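Side-chain contacts in aldehyde dehydrogenase family protein (Pseudomonas syringae pv. tomato, PDB 5IUV), which probably oxidises indole-3-acetaldehyde to the auxin indole-3-acetic acid with NAD+ as the electron acceptor: residues Thr246-Ala249 against Lys250-Ile254; Pro166-Pro170 against Leu171-Cys175. One frame throughout, in Å; residues are numbered along the deposited sequence.

Interaction 1 of 2, residues Thr246-Ala249 against Lys250-Ile254; sequences TKIA and KQLMI. With NAD (nicotinamide-adenine-dinucleotide), chain C.
Ile248 and Leu252, one helical turn apart, lay methyl groups on the same face of the NAD adenine. Ile248 CG2 stands almost straight above the ring fusion, 3.6 Å from C5A, and its CD1 reaches the N7A side; Leu252 CD2 hangs over that face just beyond the C2A edge, 3.8 Å from C2A. The two methyls meet loosely, Ile248 CG2 to Leu252 CD2 being 4.3 Å. With CG2 anti to the backbone N (chi1 -62°), Ile248 turns that branch onto the base while CG1 comes within 3.3 Å of the phosphate oxygen O1A. The backbone hydrogen bond from Leu252 N to Ile248 O, 3.1 Å, joins the same two residues.

On another side of the helix the extended chain of Lys250 runs past Thr246: its CG lies 3.6 Å from Thr246 O, and its CE meets Thr246 CG2 at 4.0 Å. Lys250 NZ is hydrogen-bonded to Gln472 OE1, with a weak second bond to Ser259 O of the second subunit, and Thr246 OG1 to Gln472 O. Ala249 faces inward onto Phe242 and Leu266. The adenine thus rests on the helix of a beta-alpha-beta unit, strand 239-243, helix 246-258 and strand 263-267, in the Rossmann-like NAD-binding domain of aldehyde dehydrogenases.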
loop_
_atom_site.group_PDB
_atom_site.type_symbol
_atom_site.label_atom_id
_atom_site.label_comp_id
_atom_site.label_asym_id
_atom_site.label_seq_id
_atom_site.Cartn_x
_atom_site.Cartn_y
_atom_site.Cartn_z
ATOM N N THR A 246 -2.049 32.256 -7.699
ATOM C CA THR A 246 -3.202 31.598 -8.287
ATOM C C THR A 246 -3.449 32.106 -9.703
ATOM O O THR A 246 -3.802 31.337 -10.590
ATOM C CB THR A 246 -4.455 31.808 -7.419
ATOM O OG1 THR A 246 -4.284 31.114 -6.173
ATOM C CG2 THR A 246 -5.697 31.270 -8.124
ATOM N N LYS A 247 -3.246 33.401 -9.917
ATOM C CA LYS A 247 -3.454 33.994 -11.236
ATOM C C LYS A 247 -2.596 33.356 -12.335
ATOM O O LYS A 247 -3.094 33.030 -13.419
ATOM C CB LYS A 247 -3.178 35.494 -11.186
ATOM C CG LYS A 247 -3.328 36.187 -12.526
ATOM C CD LYS A 247 -2.678 37.561 -12.507
ATOM C CE LYS A 247 -2.924 38.310 -13.804
ATOM N NZ LYS A 247 -4.366 38.635 -13.968
ATOM N N ILE A 248 -1.305 33.195 -12.065
ATOM C CA ILE A 248 -0.403 32.580 -13.033
ATOM C C ILE A 248 -0.661 31.077 -13.130
ATOM O O ILE A 248 -0.565 30.491 -14.206
ATOM C CB ILE A 248 1.078 32.828 -12.671
ATOM C CG1 ILE A 248 1.380 34.329 -12.679
ATOM C CG2 ILE A 248 2.003 32.106 -13.650
ATOM C CD1 ILE A 248 1.127 34.989 -14.021
ATOM N N ALA A 249 -0.998 30.460 -12.005
ATOM C CA ALA A 249 -1.322 29.039 -11.991
ATOM C C ALA A 249 -2.443 28.717 -12.978
ATOM O O ALA A 249 -2.334 27.768 -13.751
ATOM C CB ALA A 249 -1.704 28.589 -10.575
ATOM N N LYS A 250 -3.503 29.522 -12.968
ATOM C CA LYS A 250 -4.600 29.360 -13.918
ATOM C C LYS A 250 -4.145 29.497 -15.369
ATOM O O LYS A 250 -4.602 28.757 -16.236
ATOM C CB LYS A 250 -5.719 30.373 -13.630
ATOM C CG LYS A 250 -6.570 30.060 -12.412
ATOM C CD LYS A 250 -7.458 31.248 -12.100
ATOM C CE LYS A 250 -8.422 30.930 -10.993
ATOM N NZ LYS A 250 -9.253 32.116 -10.633
ATOM N N GLN A 251 -3.249 30.444 -15.627
ATOM C CA GLN A 251 -2.747 30.677 -16.971
ATOM C C GLN A 251 -1.978 29.467 -17.499
ATOM O O GLN A 251 -1.949 29.228 -18.699
ATOM C CB GLN A 251 -1.857 31.922 -16.991
ATOM C CG GLN A 251 -1.417 32.369 -18.394
ATOM C CD GLN A 251 -2.557 32.750 -19.338
ATOM O OE1 GLN A 251 -2.687 32.187 -20.425
ATOM N NE2 GLN A 251 -3.353 33.737 -18.948
ATOM N N LEU A 252 -1.352 28.706 -16.603
ATOM C CA LEU A 252 -0.624 27.505 -17.024
ATOM C C LEU A 252 -1.588 26.429 -17.538
ATOM O O LEU A 252 -1.262 25.682 -18.454
ATOM C CB LEU A 252 0.230 26.931 -15.880
ATOM C CG LEU A 252 1.361 27.771 -15.263
ATOM C CD1 LEU A 252 2.398 26.852 -14.639
ATOM C CD2 LEU A 252 2.012 28.717 -16.269
ATOM N N MET A 253 -2.768 26.341 -16.942
ATOM C CA MET A 253 -3.776 25.403 -17.434
ATOM C C MET A 253 -4.196 25.779 -18.850
ATOM O O MET A 253 -4.393 24.919 -19.711
ATOM C CB MET A 253 -4.986 25.380 -16.506
ATOM C CG MET A 253 -4.669 24.911 -15.107
ATOM S SD MET A 253 -6.148 24.491 -14.171
ATOM C CE MET A 253 -6.606 22.923 -14.921
ATOM N N ILE A 254 -4.304 27.080 -19.089
ATOM C CA ILE A 254 -4.638 27.579 -20.411
ATOM C C ILE A 254 -3.514 27.270 -21.410
ATOM O O ILE A 254 -3.782 26.787 -22.516
ATOM C CB ILE A 254 -4.930 29.093 -20.371
ATOM C CG1 ILE A 254 -6.183 29.350 -19.525
ATOM C CG2 ILE A 254 -5.072 29.649 -21.786
ATOM C CD1 ILE A 254 -6.522 30.806 -19.319
HETATM P PA NAD C . 4.114 34.345 -9.543
HETATM O O1A NAD C . 2.833 33.662 -9.835
HETATM O O2A NAD C . 4.147 35.804 -9.951
HETATM O O5B NAD C . 5.309 33.584 -10.239
HETATM C C5B NAD C . 5.841 32.307 -9.830
HETATM C C4B NAD C . 6.792 31.857 -10.910
HETATM O O4B NAD C . 6.089 31.822 -12.170
HETATM C C3B NAD C . 8.044 32.707 -11.150
HETATM O O3B NAD C . 9.158 31.887 -11.486
HETATM C C2B NAD C . 7.637 33.583 -12.337
HETATM O O2B NAD C . 8.761 34.043 -13.082
HETATM C C1B NAD C . 6.772 32.604 -13.126
HETATM N N9A NAD C . 5.790 33.183 -14.038
HETATM C C8A NAD C . 5.207 34.421 -13.971
HETATM N N7A NAD C . 4.429 34.704 -14.988
HETATM C C5A NAD C . 4.483 33.556 -15.771
HETATM C C6A NAD C . 3.832 33.194 -16.969
HETATM N N6A NAD C . 3.023 34.009 -17.655
HETATM N N1A NAD C . 4.063 31.952 -17.456
HETATM C C2A NAD C . 4.904 31.147 -16.798
HETATM N N3A NAD C . 5.584 31.383 -15.672
HETATM C C4A NAD C . 5.319 32.613 -15.197
HETATM O O3 NAD C . 4.406 34.258 -7.966
HETATM P PN NAD C . 5.562 34.835 -7.015
HETATM O O1N NAD C . 5.276 36.278 -6.832
HETATM O O2N NAD C . 6.879 34.426 -7.555
HETATM O O5D NAD C . 5.349 34.008 -5.665
HETATM C C5D NAD C . 4.352 34.373 -4.685
HETATM C C4D NAD C . 3.195 33.413 -4.812
HETATM O O4D NAD C . 3.664 32.064 -4.587
HETATM C C3D NAD C . 2.075 33.613 -3.798
HETATM O O3D NAD C . 0.813 33.564 -4.454
HETATM C C2D NAD C . 2.287 32.428 -2.849
HETATM O O2D NAD C . 1.129 31.951 -2.170
HETATM C C1D NAD C . 2.785 31.325 -3.811
HETATM N N1N NAD C . 3.542 30.246 -3.045
HETATM C C2N NAD C . 2.898 28.986 -2.986
HETATM C C3N NAD C . 3.531 27.921 -2.363
HETATM C C7N NAD C . 2.875 26.574 -2.199
HETATM O O7N NAD C . 1.660 26.440 -2.459
HETATM N N7N NAD C . 3.590 25.607 -1.678
HETATM C C4N NAD C . 4.787 28.129 -1.789
HETATM C C5N NAD C . 5.385 29.384 -1.832
HETATM C C6N NAD C . 4.745 30.433 -2.471
#

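Interaction 2 of 2, residues Pro166-Pro170 against Leu171-Cys175. With NAD (nicotinamide-adenine-dinucleotide), chain C.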
loop_
_atom_site.group_PDB
_atom_site.type_symbol
_atom_site.label_atom_id
_atom_site.label_comp_id
_atom_site.label_asym_id
_atom_site.label_seq_id
_atom_site.Cartn_x
_atom_site.Cartn_y
_atom_site.Cartn_z
ATOM N N PRO A 166 8.851 29.994 -7.196
ATOM C CA PRO A 166 8.780 31.389 -6.764
ATOM C C PRO A 166 10.001 31.838 -5.973
ATOM O O PRO A 166 10.983 31.100 -5.862
ATOM C CB PRO A 166 7.541 31.397 -5.872
ATOM C CG PRO A 166 7.641 30.071 -5.173
ATOM C CD PRO A 166 8.236 29.102 -6.192
ATOM N N TRP A 167 9.914 33.029 -5.394
ATOM C CA TRP A 167 11.073 33.658 -4.766
ATOM C C TRP A 167 11.097 33.589 -3.238
ATOM O O TRP A 167 12.085 33.990 -2.629
ATOM C CB TRP A 167 11.158 35.126 -5.204
ATOM C CG TRP A 167 9.870 35.877 -4.993
ATOM C CD1 TRP A 167 8.920 36.155 -5.933
ATOM C CD2 TRP A 167 9.383 36.423 -3.759
ATOM N NE1 TRP A 167 7.880 36.853 -5.365
ATOM C CE2 TRP A 167 8.136 37.025 -4.031
ATOM C CE3 TRP A 167 9.880 36.463 -2.453
ATOM C CZ2 TRP A 167 7.382 37.657 -3.048
ATOM C CZ3 TRP A 167 9.125 37.085 -1.474
ATOM C CH2 TRP A 167 7.892 37.681 -1.779
ATOM N N ASN A 168 10.033 33.093 -2.602
ATOM C CA ASN A 168 9.960 33.217 -1.144
ATOM C C ASN A 168 10.767 32.142 -0.414
ATOM O O ASN A 168 11.297 32.397 0.670
ATOM C CB ASN A 168 8.508 33.213 -0.663
ATOM C CG ASN A 168 7.808 31.892 -0.910
ATOM O OD1 ASN A 168 8.008 31.248 -1.943
ATOM N ND2 ASN A 168 6.976 31.482 0.041
ATOM N N PHE A 169 10.855 30.955 -1.005
ATOM C CA PHE A 169 11.794 29.923 -0.562
ATOM C C PHE A 169 12.496 29.342 -1.789
ATOM O O PHE A 169 12.210 28.208 -2.175
ATOM C CB PHE A 169 11.092 28.793 0.201
ATOM C CG PHE A 169 10.450 29.212 1.490
ATOM C CD1 PHE A 169 11.170 29.212 2.673
ATOM C CD2 PHE A 169 9.107 29.556 1.531
ATOM C CE1 PHE A 169 10.572 29.585 3.868
ATOM C CE2 PHE A 169 8.503 29.920 2.723
ATOM C CZ PHE A 169 9.235 29.933 3.892
ATOM N N PRO A 170 13.415 30.109 -2.399
ATOM C CA PRO A 170 13.947 29.772 -3.729
ATOM C C PRO A 170 14.556 28.375 -3.812
ATOM O O PRO A 170 14.146 27.570 -4.653
ATOM C CB PRO A 170 15.030 30.840 -3.963
ATOM C CG PRO A 170 14.645 31.971 -3.081
ATOM C CD PRO A 170 14.005 31.351 -1.866
ATOM N N LEU A 171 15.520 28.082 -2.948
ATOM C CA LEU A 171 16.170 26.775 -3.009
ATOM C C LEU A 171 15.250 25.663 -2.514
ATOM O O LEU A 171 15.171 24.594 -3.129
ATOM C CB LEU A 171 17.475 26.774 -2.207
ATOM C CG LEU A 171 18.213 25.427 -2.210
ATOM C CD1 LEU A 171 18.552 25.006 -3.631
ATOM C CD2 LEU A 171 19.475 25.493 -1.374
ATOM N N MET A 172 14.553 25.899 -1.408
ATOM C CA MET A 172 13.728 24.848 -0.835
ATOM C C MET A 172 12.597 24.432 -1.776
ATOM O O MET A 172 12.366 23.241 -1.956
ATOM C CB MET A 172 13.145 25.263 0.513
ATOM C CG MET A 172 12.567 24.075 1.269
ATOM S SD MET A 172 11.722 24.479 2.809
ATOM C CE MET A 172 12.797 25.722 3.494
ATOM N N MET A 173 11.900 25.403 -2.367
ATOM C CA MET A 173 10.829 25.097 -3.327
ATOM C C MET A 173 11.365 24.398 -4.564
ATOM O O MET A 173 10.711 23.503 -5.103
ATOM C CB MET A 173 10.076 26.363 -3.759
ATOM C CG MET A 173 9.205 27.004 -2.690
ATOM S SD MET A 173 7.917 25.917 -2.048
ATOM C CE MET A 173 8.627 25.463 -0.464
ATOM N N ALA A 174 12.538 24.814 -5.035
ATOM C CA ALA A 174 13.170 24.124 -6.154
ATOM C C ALA A 174 13.399 22.659 -5.785
ATOM O O ALA A 174 13.113 21.765 -6.577
ATOM C CB ALA A 174 14.493 24.798 -6.549
ATOM N N CYS A 175 13.880 22.420 -4.567
ATOM C CA CYS A 175 14.189 21.066 -4.111
ATOM C C CYS A 175 12.941 20.214 -3.872
ATOM O O CYS A 175 12.974 18.997 -4.064
ATOM C CB CYS A 175 15.033 21.124 -2.839
ATOM S SG CYS A 175 16.727 21.672 -3.140
HETATM P PA NAD C . 4.114 34.345 -9.543
HETATM O O1A NAD C . 2.833 33.662 -9.835
HETATM O O2A NAD C . 4.147 35.804 -9.951
HETATM O O5B NAD C . 5.309 33.584 -10.239
HETATM C C5B NAD C . 5.841 32.307 -9.830
HETATM C C4B NAD C . 6.792 31.857 -10.910
HETATM O O4B NAD C . 6.089 31.822 -12.170
HETATM C C3B NAD C . 8.044 32.707 -11.150
HETATM O O3B NAD C . 9.158 31.887 -11.486
HETATM C C2B NAD C . 7.637 33.583 -12.337
HETATM O O2B NAD C . 8.761 34.043 -13.082
HETATM C C1B NAD C . 6.772 32.604 -13.126
HETATM N N9A NAD C . 5.790 33.183 -14.038
HETATM C C8A NAD C . 5.207 34.421 -13.971
HETATM N N7A NAD C . 4.429 34.704 -14.988
HETATM C C5A NAD C . 4.483 33.556 -15.771
HETATM C C6A NAD C . 3.832 33.194 -16.969
HETATM N N6A NAD C . 3.023 34.009 -17.655
HETATM N N1A NAD C . 4.063 31.952 -17.456
HETATM C C2A NAD C . 4.904 31.147 -16.798
HETATM N N3A NAD C . 5.584 31.383 -15.672
HETATM C C4A NAD C . 5.319 32.613 -15.197
HETATM O O3 NAD C . 4.406 34.258 -7.966
HETATM P PN NAD C . 5.562 34.835 -7.015
HETATM O O1N NAD C . 5.276 36.278 -6.832
HETATM O O2N NAD C . 6.879 34.426 -7.555
HETATM O O5D NAD C . 5.349 34.008 -5.665
HETATM C C5D NAD C . 4.352 34.373 -4.685
HETATM C C4D NAD C . 3.195 33.413 -4.812
HETATM O O4D NAD C . 3.664 32.064 -4.587
HETATM C C3D NAD C . 2.075 33.613 -3.798
HETATM O O3D NAD C . 0.813 33.564 -4.454
HETATM C C2D NAD C . 2.287 32.428 -2.849
HETATM O O2D NAD C . 1.129 31.951 -2.170
HETATM C C1D NAD C . 2.785 31.325 -3.811
HETATM N N1N NAD C . 3.542 30.246 -3.045
HETATM C C2N NAD C . 2.898 28.986 -2.986
HETATM C C3N NAD C . 3.531 27.921 -2.363
HETATM C C7N NAD C . 2.875 26.574 -2.199
HETATM O O7N NAD C . 1.660 26.440 -2.459
HETATM N N7N NAD C . 3.590 25.607 -1.678
HETATM C C4N NAD C . 4.787 28.129 -1.789
HETATM C C5N NAD C . 5.385 29.384 -1.832
HETATM C C6N NAD C . 4.745 30.433 -2.471
#
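Phe169 and Met173 form the tight centre of this helix start. Phe169, at the N-cap position, offers its carbonyl O to Met173 N at 2.8 Å in a nearly straight bond (164°), and Met173 CB and CG press against that same oxygen. A second bond runs from Ala174 N to Pro170 O at 3.2 Å. Met173 CG also touches Phe169 CB, and Pro166 CD meets Met173 CB at 4.1 Å, the two side chains crossing at about a right angle. Because Met173 bends at chi2 (-59°), its SD turns back to lie 3.8 Å from C4N of the nicotinamide.

The looser side is that of Met172, which is partly exposed. Its side chain runs alongside the Phe169 ring, pointing the same way, and its SD sits 5.4 Å from the ring centroid in an oblique Met-aromatic contact, with CE against CD1.

The loop also lines the cofactor pocket. Trp167 NE1 makes a weak hydrogen bond of 3.0 Å to the phosphate oxygen O1N, while the Asn168 amide stands at the C5N-C6N edge of the nicotinamide, OD1 3.2 Å from C5N. Asn168 ND2 is held by Glu300 O, leaving the buried OD1 without a polar partner; this residue binds indoleacetate and, as in related enzymes, probably contributes to the oxyanion hole. After strand 149-164 the loop leads into helix 170-183, where Leu171 packs on helices 113-134 and 198-210 and Pro170 on helices 98-109 and 198-210.

Overall arrangement
Both interactions are local, each within one continuous run of chain, and both touch the same NAD, yet at different ends: 246-254 carries the adenine, 166-175 the nicotinamide and its phosphate. Their centres lie 19 Å apart and their nearest atoms about 9 Å, without touching. Interaction 2 is a buried contact near the centre of the chain, where a loop turns into a helix and polar and apolar side chains together line the cofactor and product site. Interaction 1 is only partly buried and lies wholly within a helix; aliphatic branches meet the cofactor, while another side reaches the second subunit. Strands 149-164 and 239-243, which precede them, pair in parallel in one sheet.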